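Local atomic coordinates of phosphatase YwpJ (PDB entry 1NRW), a protein that removes phosphate in vitro from phosphorylated five- and six-carbon sugars and nucleoside monophosphates and, less readily, from flavin mononucleotide, with magnesium as cofactor. Residues Ile7-Asp12 against Ala236-Ser241; Lys253-Gly258 against Ala270-Asn275. All coordinates share one frame; numbering follows the deposited sequence.

Interaction 1: residues Ile7-Asp12 against Ala236-Ser241; sequences IAIDLD and AAVGDS. With CA (calcium ion), chain D; PO4 (phosphate ion), chain B.
With CG anti to the backbone N (chi1 -176°), Asp-10 swings its carboxylate toward Asp-240 and Ser-241, whose own CG and OG lie between backbone N and carbonyl carbon; three side-chain oxygens thus converge on one calcium ion. The DxD motif (Asp-10, Asp-12) of the HAD Rossmann-like core here meets the acidic loop after the neighbouring parallel strand, and the calcium probably occupies the magnesium place. Asp-10 OD2 binds it at 2.4 Å, and Asp-240 OD1, Ser-241 OG, the carbonyl O of Asp-12, phosphate O1 and a water complete six ligands. Asp-240 OD1 also bonds Thr-14, and Ser-241 OG bonds Asn-243. Asp-10 OD1, the other branch, is salt-bridged to Lys-217 and stands 3.4 Å from the phosphate P, consistent with the nucleophile expected from related phosphatases. The N-H of Asp-12 points nearly straight (162°) at phosphate O4, 3.2 Å away, while its carboxylate turns from the metal to a salt bridge with Arg-46. An alanine at Asp-12 would probably leave Arg-46 without its acidic mate and freer to turn. Behind the site, Ala-8 N bonds Ala-236 O at 2.8 Å and Ala-8 O accepts Val-238 N at 3.0 Å. Ile-9 CG2 lies alongside Val-238 CG1 (3.9 Å) under helix 279-286. The metal-bound water also donates to Asp-240 OD2, over 2.8 Å.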
loop_
_atom_site.group_PDB
_atom_site.type_symbol
_atom_site.label_atom_id
_atom_site.label_comp_id
_atom_site.label_asym_id
_atom_site.label_seq_id
_atom_site.Cartn_x
_atom_site.Cartn_y
_atom_site.Cartn_z
ATOM N N ILE A 7 11.909 11.267 -1.671
ATOM C CA ILE A 7 10.547 11.501 -1.209
ATOM C C ILE A 7 9.706 10.252 -1.450
ATOM O O ILE A 7 9.593 9.790 -2.585
ATOM C CB ILE A 7 9.897 12.690 -1.953
ATOM C CG1 ILE A 7 10.724 13.957 -1.711
ATOM C CG2 ILE A 7 8.462 12.891 -1.478
ATOM C CD1 ILE A 7 10.318 15.126 -2.576
ATOM N N ALA A 8 9.141 9.707 -0.373
ATOM C CA ALA A 8 8.300 8.510 -0.442
ATOM C C ALA A 8 6.839 8.958 -0.460
ATOM O O ALA A 8 6.414 9.741 0.392
ATOM C CB ALA A 8 8.569 7.615 0.762
ATOM N N ILE A 9 6.073 8.442 -1.417
ATOM C CA ILE A 9 4.674 8.842 -1.576
ATOM C C ILE A 9 3.706 7.660 -1.591
ATOM O O ILE A 9 3.828 6.771 -2.426
ATOM C CB ILE A 9 4.496 9.616 -2.910
ATOM C CG1 ILE A 9 5.533 10.738 -2.995
ATOM C CG2 ILE A 9 3.083 10.189 -3.017
ATOM C CD1 ILE A 9 5.541 11.470 -4.332
ATOM N N ASP A 10 2.750 7.662 -0.669
ATOM C CA ASP A 10 1.746 6.602 -0.601
ATOM C C ASP A 10 0.888 6.683 -1.868
ATOM O O ASP A 10 0.755 7.751 -2.468
ATOM C CB ASP A 10 0.902 6.796 0.660
ATOM C CG ASP A 10 -0.104 5.690 0.880
ATOM O OD1 ASP A 10 0.014 4.594 0.287
ATOM O OD2 ASP A 10 -1.019 5.930 1.683
ATOM N N LEU A 11 0.315 5.556 -2.283
ATOM C CA LEU A 11 -0.494 5.522 -3.500
ATOM C C LEU A 11 -1.955 5.882 -3.232
ATOM O O LEU A 11 -2.379 7.006 -3.499
ATOM C CB LEU A 11 -0.399 4.135 -4.140
ATOM C CG LEU A 11 -1.151 3.900 -5.455
ATOM C CD1 LEU A 11 -0.505 4.659 -6.606
ATOM C CD2 LEU A 11 -1.155 2.401 -5.739
ATOM N N ASP A 12 -2.727 4.937 -2.700
ATOM C CA ASP A 12 -4.141 5.192 -2.406
ATOM C C ASP A 12 -4.320 6.318 -1.386
ATOM O O ASP A 12 -3.539 6.439 -0.456
ATOM C CB ASP A 12 -4.797 3.920 -1.863
ATOM C CG ASP A 12 -4.915 2.840 -2.914
ATOM O OD1 ASP A 12 -5.890 2.874 -3.687
ATOM O OD2 ASP A 12 -4.024 1.971 -2.981
ATOM N N ALA A 236 11.689 12.483 2.981
ATOM C CA ALA A 236 10.357 12.881 3.421
ATOM C C ALA A 236 9.399 11.778 2.977
ATOM O O ALA A 236 9.664 11.086 1.993
ATOM C CB ALA A 236 9.956 14.207 2.785
ATOM N N ALA A 237 8.304 11.606 3.708
ATOM C CA ALA A 237 7.302 10.591 3.370
ATOM C C ALA A 237 5.931 11.195 3.629
ATOM O O ALA A 237 5.733 11.909 4.618
ATOM C CB ALA A 237 7.497 9.345 4.222
ATOM N N VAL A 238 4.987 10.912 2.739
ATOM C CA VAL A 238 3.640 11.452 2.868
ATOM C C VAL A 238 2.606 10.335 2.717
ATOM O O VAL A 238 2.776 9.433 1.896
ATOM C CB VAL A 238 3.404 12.570 1.804
ATOM C CG1 VAL A 238 3.578 12.014 0.392
ATOM C CG2 VAL A 238 2.034 13.178 1.975
ATOM N N GLY A 239 1.552 10.389 3.527
ATOM C CA GLY A 239 0.513 9.369 3.465
ATOM C C GLY A 239 -0.736 9.761 4.237
ATOM O O GLY A 239 -0.740 10.781 4.933
ATOM N N ASP A 240 -1.789 8.947 4.132
ATOM C CA ASP A 240 -3.055 9.222 4.814
ATOM C C ASP A 240 -3.513 8.088 5.724
ATOM O O ASP A 240 -4.247 8.314 6.680
ATOM C CB ASP A 240 -4.172 9.449 3.789
ATOM C CG ASP A 240 -4.491 8.192 2.995
ATOM O OD1 ASP A 240 -3.537 7.609 2.462
ATOM O OD2 ASP A 240 -5.675 7.783 2.903
ATOM N N SER A 241 -3.079 6.870 5.415
ATOM C CA SER A 241 -3.521 5.692 6.149
ATOM C C SER A 241 -2.581 5.092 7.194
ATOM O O SER A 241 -1.386 5.377 7.231
ATOM C CB SER A 241 -3.933 4.627 5.137
ATOM O OG SER A 241 -2.944 4.520 4.128
HETATM CA CA CA D . -3.334 5.224 1.737
HETATM P P PO4 B . -2.090 1.936 -0.014
HETATM O O1 PO4 B . -2.209 3.287 0.567
HETATM O O2 PO4 B . -0.929 1.240 0.596
HETATM O O3 PO4 B . -3.333 1.174 0.263
HETATM O O4 PO4 B . -1.888 2.055 -1.477
HETATM O O HOH W 1 -5.823 5.236 1.769
#

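Interaction 2: residues Lys253-Gly258 against Ala270-Asn275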
loop_
_atom_site.group_PDB
_atom_site.type_symbol
_atom_site.label_atom_id
_atom_site.label_comp_id
_atom_site.label_asym_id
_atom_site.label_seq_id
_atom_site.Cartn_x
_atom_site.Cartn_y
_atom_site.Cartn_z
ATOM N N LYS A 253 11.218 13.968 7.476
ATOM C CA LYS A 253 10.010 14.785 7.544
ATOM C C LYS A 253 8.795 13.940 7.178
ATOM O O LYS A 253 8.706 13.434 6.058
ATOM C CB LYS A 253 10.098 15.979 6.588
ATOM C CG LYS A 253 11.130 17.023 6.987
ATOM C CD LYS A 253 11.002 18.302 6.161
ATOM C CE LYS A 253 9.685 19.027 6.436
ATOM N NZ LYS A 253 9.643 20.386 5.812
ATOM N N GLY A 254 7.885 13.773 8.134
ATOM C CA GLY A 254 6.674 13.007 7.900
ATOM C C GLY A 254 5.536 13.955 7.570
ATOM O O GLY A 254 5.269 14.891 8.327
ATOM N N VAL A 255 4.866 13.725 6.442
ATOM C CA VAL A 255 3.764 14.592 6.030
ATOM C C VAL A 255 2.436 13.841 5.980
ATOM O O VAL A 255 2.350 12.743 5.427
ATOM C CB VAL A 255 4.036 15.207 4.634
ATOM C CG1 VAL A 255 2.930 16.192 4.269
ATOM C CG2 VAL A 255 5.395 15.903 4.624
ATOM N N ALA A 256 1.402 14.435 6.567
ATOM C CA ALA A 256 0.081 13.825 6.573
ATOM C C ALA A 256 -0.802 14.492 5.523
ATOM O O ALA A 256 -0.772 15.710 5.362
ATOM C CB ALA A 256 -0.553 13.964 7.945
HETATM N N MSE A 257 -1.577 13.691 4.801
HETATM C CA MSE A 257 -2.494 14.226 3.798
HETATM C C MSE A 257 -3.643 14.923 4.530
HETATM O O MSE A 257 -3.910 14.626 5.696
HETATM C CB MSE A 257 -3.055 13.085 2.936
HETATM C CG MSE A 257 -2.011 12.399 2.068
HETATM SE SE MSE A 257 -1.274 13.619 0.768
HETATM C CE MSE A 257 -2.921 14.100 -0.139
ATOM N N GLY A 258 -4.323 15.842 3.849
ATOM C CA GLY A 258 -5.434 16.546 4.472
ATOM C C GLY A 258 -6.567 15.610 4.876
ATOM O O GLY A 258 -7.288 15.877 5.840
ATOM N N ALA A 270 4.284 17.883 9.259
ATOM C CA ALA A 270 3.629 18.822 8.359
ATOM C C ALA A 270 2.341 18.191 7.846
ATOM O O ALA A 270 2.209 16.965 7.822
ATOM C CB ALA A 270 4.557 19.161 7.185
ATOM N N VAL A 271 1.386 19.030 7.457
ATOM C CA VAL A 271 0.112 18.546 6.940
ATOM C C VAL A 271 -0.158 19.279 5.640
ATOM O O VAL A 271 0.010 20.499 5.559
ATOM C CB VAL A 271 -1.052 18.821 7.925
ATOM C CG1 VAL A 271 -2.351 18.227 7.385
ATOM C CG2 VAL A 271 -0.726 18.230 9.293
ATOM N N THR A 272 -0.570 18.536 4.619
ATOM C CA THR A 272 -0.847 19.138 3.325
ATOM C C THR A 272 -2.346 19.075 3.013
ATOM O O THR A 272 -3.153 18.735 3.880
ATOM C CB THR A 272 -0.008 18.441 2.218
ATOM O OG1 THR A 272 -0.151 19.145 0.979
ATOM C CG2 THR A 272 -0.445 16.986 2.038
ATOM N N LEU A 273 -2.717 19.430 1.785
ATOM C CA LEU A 273 -4.115 19.425 1.366
ATOM C C LEU A 273 -4.612 17.989 1.182
ATOM O O LEU A 273 -3.839 17.045 1.310
ATOM C CB LEU A 273 -4.264 20.194 0.048
ATOM C CG LEU A 273 -3.579 21.568 0.024
ATOM C CD1 LEU A 273 -3.768 22.231 -1.331
ATOM C CD2 LEU A 273 -4.154 22.434 1.132
ATOM N N THR A 274 -5.902 17.823 0.897
ATOM C CA THR A 274 -6.445 16.478 0.688
ATOM C C THR A 274 -5.923 15.918 -0.631
ATOM O O THR A 274 -5.407 16.660 -1.474
ATOM C CB THR A 274 -7.988 16.476 0.607
ATOM O OG1 THR A 274 -8.407 17.211 -0.550
ATOM C CG2 THR A 274 -8.593 17.094 1.851
ATOM N N ASN A 275 -6.067 14.610 -0.823
ATOM C CA ASN A 275 -5.601 14.014 -2.066
ATOM C C ASN A 275 -6.302 14.651 -3.258
ATOM O O ASN A 275 -5.672 14.911 -4.283
ATOM C CB ASN A 275 -5.798 12.487 -2.058
ATOM C CG ASN A 275 -7.239 12.060 -1.797
ATOM O OD1 ASN A 275 -8.018 12.774 -1.165
ATOM N ND2 ASN A 275 -7.587 10.864 -2.266
#
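Met-257, here selenomethionine, lies alongside Thr-272, its SE 3.7 Å from Thr-272 CG2, and then carries its methyl across the turn that follows. Its CB points away from 270-275, but bends at chi2 and chi3 turn the end of the side chain back to it. CE ends 3.3 Å from Asn-275 N, a tight fit, and also meets Leu-273 O and Asn-275 CB. Strands 253-256 and 270-271 form a beta-alpha-beta crossover at one edge of the Rossmann-like sheet, with helix 262-267 between them and strand 270-271 outermost. Their parallel pairing is made by the backbone: Ala-270 N bonds Gly-254 O, Ala-256 N bonds Ala-270 O at 2.9 Å, and Thr-272 N reaches Ala-256 O almost straight (168°). On one face Val-255 CG2 meets Ala-270 CB at 4.2 Å, and the side chains of Val-255 and Thr-272 cross at about a right angle, CG1 near CG2; on the other, Ala-256 CB lies more loosely beside Val-271 CG2 and touches helix 262-267. Beyond the strands Gly-258 N still bonds Leu-273 O at 2.9 Å, but from above the carbonyl plane, 68° out of it. Gly-258, having no side chain, lets the backbones approach to 3.9 Å between its CA and Thr-274 CA. The hydroxyl of Thr-272, anti to its backbone N, bonds His-282 and Gly-279, and its methyl faces Met-257. Across the contact, then, direction and register come from backbone hydrogen bonds, whereas the side chains contribute mainly apolar packing.

How the interactions relate
From the N terminus, strand 6-10 runs into the centre of the core sheet. The chain then makes 223 residues of further strands, helices and the second, six-stranded sheet before strand 235-239 returns beside it, and interaction 1 closes that long loop. Interaction 2 opens only afterwards and closes a short one of 11 residues around helix 262-267, so the two are in series and neither nest nor cross. They meet through neighbouring strands: Ala-237 N and O probably hydrogen-bond Lys-253 O and Val-255 N, and Val-238 CG2 packs on Met-257 SE. Together they join the central strands, whose C-terminal ends carry the metal site, to the edge strand 270-271.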